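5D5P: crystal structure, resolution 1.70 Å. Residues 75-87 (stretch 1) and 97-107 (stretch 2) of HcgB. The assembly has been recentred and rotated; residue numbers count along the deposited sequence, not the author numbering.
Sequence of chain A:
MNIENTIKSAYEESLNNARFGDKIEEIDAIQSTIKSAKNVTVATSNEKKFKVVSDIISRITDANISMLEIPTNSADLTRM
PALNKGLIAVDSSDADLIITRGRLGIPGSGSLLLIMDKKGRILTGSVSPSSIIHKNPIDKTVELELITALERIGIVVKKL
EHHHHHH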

# COMPACT_ATOMS: atom_id res chain seq x y z
N ALA A 75 -15.38 5.27 -4.20
CA ALA A 75 -13.94 5.38 -3.96
C ALA A 75 -13.09 4.96 -5.15
O ALA A 75 -11.87 5.23 -5.22
CB ALA A 75 -13.55 4.53 -2.74
N ASP A 76 -13.72 4.30 -6.11
CA ASP A 76 -13.00 3.84 -7.29
C ASP A 76 -12.72 4.98 -8.25
O ASP A 76 -12.09 4.78 -9.28
CB ASP A 76 -13.80 2.73 -7.97
CG ASP A 76 -13.65 1.38 -7.24
OD1 ASP A 76 -12.77 1.27 -6.36
OD2 ASP A 76 -14.44 0.46 -7.48
N LEU A 77 -13.21 6.18 -7.94
CA LEU A 77 -12.85 7.34 -8.76
C LEU A 77 -11.84 8.20 -8.00
O LEU A 77 -11.75 9.41 -8.23
CB LEU A 77 -14.08 8.16 -9.14
CG LEU A 77 -14.94 7.52 -10.25
CD1 LEU A 77 -15.89 6.53 -9.61
CD2 LEU A 77 -15.67 8.56 -11.07
N THR A 78 -11.07 7.59 -7.11
CA THR A 78 -10.01 8.30 -6.39
C THR A 78 -8.65 7.63 -6.64
O THR A 78 -8.57 6.51 -7.18
CB THR A 78 -10.21 8.35 -4.85
OG1 THR A 78 -9.99 7.06 -4.30
CG2 THR A 78 -11.61 8.85 -4.47
N ARG A 79 -7.60 8.32 -6.25
CA ARG A 79 -6.25 7.83 -6.50
C ARG A 79 -5.94 6.57 -5.71
O ARG A 79 -5.20 5.69 -6.19
CB ARG A 79 -5.23 8.93 -6.18
CG ARG A 79 -5.25 10.00 -7.23
CD ARG A 79 -3.95 10.78 -7.26
NE ARG A 79 -3.76 11.51 -8.51
CZ ARG A 79 -2.66 12.20 -8.78
NH1 ARG A 79 -1.66 12.19 -7.90
NH2 ARG A 79 -2.53 12.85 -9.93
N MET A 80 -6.53 6.45 -4.52
CA MET A 80 -6.26 5.30 -3.67
C MET A 80 -7.56 4.70 -3.14
O MET A 80 -8.00 5.02 -2.02
CB MET A 80 -5.32 5.71 -2.53
CG MET A 80 -3.92 5.96 -3.06
SD MET A 80 -2.80 6.26 -1.71
CE MET A 80 -3.46 7.87 -1.39
N PRO A 81 -8.21 3.86 -3.98
CA PRO A 81 -9.56 3.44 -3.61
C PRO A 81 -9.61 2.69 -2.27
O PRO A 81 -10.48 3.05 -1.46
CB PRO A 81 -9.98 2.56 -4.79
CG PRO A 81 -9.25 3.25 -5.98
CD PRO A 81 -7.89 3.51 -5.37
N ALA A 82 -8.73 1.71 -2.03
CA ALA A 82 -8.77 1.00 -0.75
C ALA A 82 -8.75 1.99 0.42
O ALA A 82 -9.55 1.87 1.35
CB ALA A 82 -7.58 0.02 -0.63
N LEU A 83 -7.86 2.97 0.35
CA LEU A 83 -7.73 3.92 1.44
C LEU A 83 -9.02 4.72 1.61
O LEU A 83 -9.53 4.89 2.73
CB LEU A 83 -6.56 4.87 1.19
CG LEU A 83 -6.46 6.02 2.20
CD1 LEU A 83 -6.00 5.53 3.58
CD2 LEU A 83 -5.54 7.12 1.69
N ASN A 84 -9.57 5.20 0.51
CA ASN A 84 -10.73 6.05 0.63
C ASN A 84 -11.99 5.29 1.03
O ASN A 84 -12.90 5.89 1.62
CB ASN A 84 -10.90 6.87 -0.66
CG ASN A 84 -9.85 8.00 -0.72
OD1 ASN A 84 -9.76 8.83 0.19
ND2 ASN A 84 -9.01 7.99 -1.74
N LYS A 85 -12.05 3.98 0.73
CA LYS A 85 -13.16 3.16 1.26
C LYS A 85 -13.06 3.12 2.78
O LYS A 85 -14.05 3.20 3.50
CB LYS A 85 -13.11 1.74 0.71
CG LYS A 85 -13.42 1.63 -0.76
CD LYS A 85 -13.61 0.16 -1.11
CE LYS A 85 -13.41 -0.05 -2.60
NZ LYS A 85 -13.60 -1.48 -3.00
N GLY A 86 -11.83 2.97 3.26
CA GLY A 86 -11.58 2.94 4.69
C GLY A 86 -11.99 4.24 5.35
O GLY A 86 -12.58 4.24 6.44
N LEU A 87 -11.71 5.37 4.69
CA LEU A 87 -12.05 6.65 5.28
C LEU A 87 -13.54 6.89 5.32
O LEU A 87 -14.03 7.59 6.21
CB LEU A 87 -11.35 7.79 4.52
CG LEU A 87 -9.84 7.71 4.75
CD1 LEU A 87 -9.16 8.74 3.85
CD2 LEU A 87 -9.53 8.00 6.23
N LEU A 97 -11.73 0.07 14.77
CA LEU A 97 -10.82 -0.57 13.82
C LEU A 97 -11.56 -0.73 12.51
O LEU A 97 -12.73 -1.10 12.51
CB LEU A 97 -10.35 -1.93 14.37
CG LEU A 97 -9.05 -2.49 13.80
CD1 LEU A 97 -7.82 -1.68 14.29
CD2 LEU A 97 -8.92 -3.99 14.12
N ILE A 98 -10.89 -0.42 11.41
CA ILE A 98 -11.49 -0.52 10.08
C ILE A 98 -10.63 -1.44 9.22
O ILE A 98 -9.42 -1.27 9.14
CB ILE A 98 -11.60 0.85 9.38
CG1 ILE A 98 -12.65 1.73 10.07
CG2 ILE A 98 -12.00 0.69 7.89
CD1 ILE A 98 -12.17 2.36 11.38
N ILE A 99 -11.27 -2.43 8.60
CA ILE A 99 -10.55 -3.26 7.64
C ILE A 99 -11.11 -2.97 6.28
O ILE A 99 -12.32 -3.04 6.08
CB ILE A 99 -10.67 -4.76 7.96
CG1 ILE A 99 -10.11 -4.99 9.36
CG2 ILE A 99 -9.90 -5.56 6.87
CD1 ILE A 99 -10.41 -6.31 9.88
N THR A 100 -10.24 -2.56 5.37
CA THR A 100 -10.69 -2.16 4.04
C THR A 100 -9.90 -2.86 2.97
O THR A 100 -8.74 -3.21 3.17
CB THR A 100 -10.56 -0.62 3.85
OG1 THR A 100 -10.99 -0.28 2.54
CG2 THR A 100 -9.10 -0.17 4.04
N ARG A 101 -10.53 -3.09 1.82
CA ARG A 101 -9.81 -3.68 0.73
C ARG A 101 -10.34 -3.06 -0.54
O ARG A 101 -11.52 -2.76 -0.62
CB ARG A 101 -10.01 -5.19 0.72
CG ARG A 101 -9.36 -5.88 -0.41
CD ARG A 101 -9.91 -7.26 -0.63
NE ARG A 101 -9.01 -7.91 -1.57
CZ ARG A 101 -9.32 -8.25 -2.80
NH1 ARG A 101 -10.52 -7.99 -3.31
NH2 ARG A 101 -8.39 -8.85 -3.53
N GLY A 102 -9.47 -2.80 -1.50
CA GLY A 102 -9.90 -2.23 -2.76
C GLY A 102 -8.68 -2.05 -3.63
O GLY A 102 -7.60 -2.55 -3.32
N ARG A 103 -8.82 -1.28 -4.70
CA ARG A 103 -7.70 -1.08 -5.59
C ARG A 103 -6.57 -0.33 -4.88
O ARG A 103 -6.83 0.51 -4.03
CB ARG A 103 -8.18 -0.32 -6.83
CG ARG A 103 -7.43 -0.60 -8.05
CD ARG A 103 -8.30 -0.23 -9.22
NE ARG A 103 -8.50 1.21 -9.28
CZ ARG A 103 -9.64 1.82 -9.64
NH1 ARG A 103 -10.72 1.13 -9.99
NH2 ARG A 103 -9.67 3.16 -9.68
N LEU A 104 -5.33 -0.69 -5.19
CA LEU A 104 -4.17 -0.00 -4.65
C LEU A 104 -4.06 1.41 -5.23
O LEU A 104 -3.90 2.40 -4.50
CB LEU A 104 -2.90 -0.79 -4.98
CG LEU A 104 -1.60 -0.03 -4.78
CD1 LEU A 104 -1.36 0.33 -3.29
CD2 LEU A 104 -0.47 -0.90 -5.32
N GLY A 105 -4.12 1.50 -6.56
CA GLY A 105 -3.92 2.78 -7.23
C GLY A 105 -4.83 2.80 -8.45
O GLY A 105 -6.03 2.61 -8.31
N ILE A 106 -4.26 2.98 -9.64
CA ILE A 106 -5.03 3.05 -10.88
C ILE A 106 -5.58 1.68 -11.29
O ILE A 106 -5.20 0.66 -10.73
CB ILE A 106 -4.17 3.62 -12.03
CG1 ILE A 106 -3.12 2.59 -12.47
CG2 ILE A 106 -3.53 4.96 -11.61
CD1 ILE A 106 -2.53 2.94 -13.88
N PRO A 107 -6.53 1.66 -12.25
CA PRO A 107 -7.02 0.36 -12.76
C PRO A 107 -5.88 -0.56 -13.25
O PRO A 107 -5.05 -0.12 -14.04
CB PRO A 107 -7.93 0.76 -13.94
CG PRO A 107 -8.42 2.12 -13.54
CD PRO A 107 -7.27 2.80 -12.84
O HOH W 1 -12.70 2.84 -11.38
O HOH W 2 -11.46 -0.84 -5.33
O HOH W 3 -7.61 4.85 -8.84
O HOH W 4 -5.66 2.46 -2.06

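Three residues dominate this contact by covered area: R103 (95 Å²), A82 (61 Å²) and T100 (59 Å²), out of 548 Å² buried on both sides together. The framework is a helix, 81-87, laid against a strand, 97-103, with N-to-C directions 144° apart and axes approaching to 6.1 Å.

R103 works with both its backbone and its side chain. Its CA-to-CB bond points sideways, and the extended start of the chain (chi1 and chi2 both t) followed by a p turn at chi3 brings the guanidinium to the segment before the helix, where R103 NH2 donates to D76 O, at the end of a short 3-10 segment, at 2.9 Å, with an N-H...O angle of 145°, while R103 NE is held within its own stretch by G105 O at 3.0 Å and 168°. The second bond helps fix the orientation of the group that makes the first. P81 CG lies over one face of the guanidinium, 3.7 Å from R103 NH2, and D76 OD1 lies over the same face. D76 OD1 is 4.2 Å from R103 NH1 and well out of the guanidinium plane, so no N-H points at it and the attraction is one of charge alone. Water extends the link: water 1 donates to D76 O and accepts from R103 NH1, and water 3 accepts from R103 NH2 while donating to T78 O and G105 O.

A82 contributes through its backbone at two points. Its N, in the first turn of the helix where no preceding helical carbonyl is available, donates to R103 O at 3.0 Å and a nearly straight 165°. Its O accepts from T100 OG1 at 2.8 Å, in addition to the helical bond from G86 N to A82 O at 3.2 Å. The small side chain packs closely, with A82 CB 3.5 Å from G102 N, and the CA atoms of A82 and G102 are just 4.0 Å apart. An ideal CB on G102 would fall 2.9 Å from K85 CE, a clash, and 3.2 Å from A82 CA; the bare glycine leaves room for this approach.

T100 points toward the helix with chi1 at t. Its OG1 also lies 3.4 Å from G86 N, but the angle is poor and this is no hydrogen bond. G86 is likewise close-fitting, since an ideal CB there would sit 3.1 Å from T100 CG2. Beyond these, K85 NZ reaches R101 O at 3.4 Å, a weak hydrogen bond.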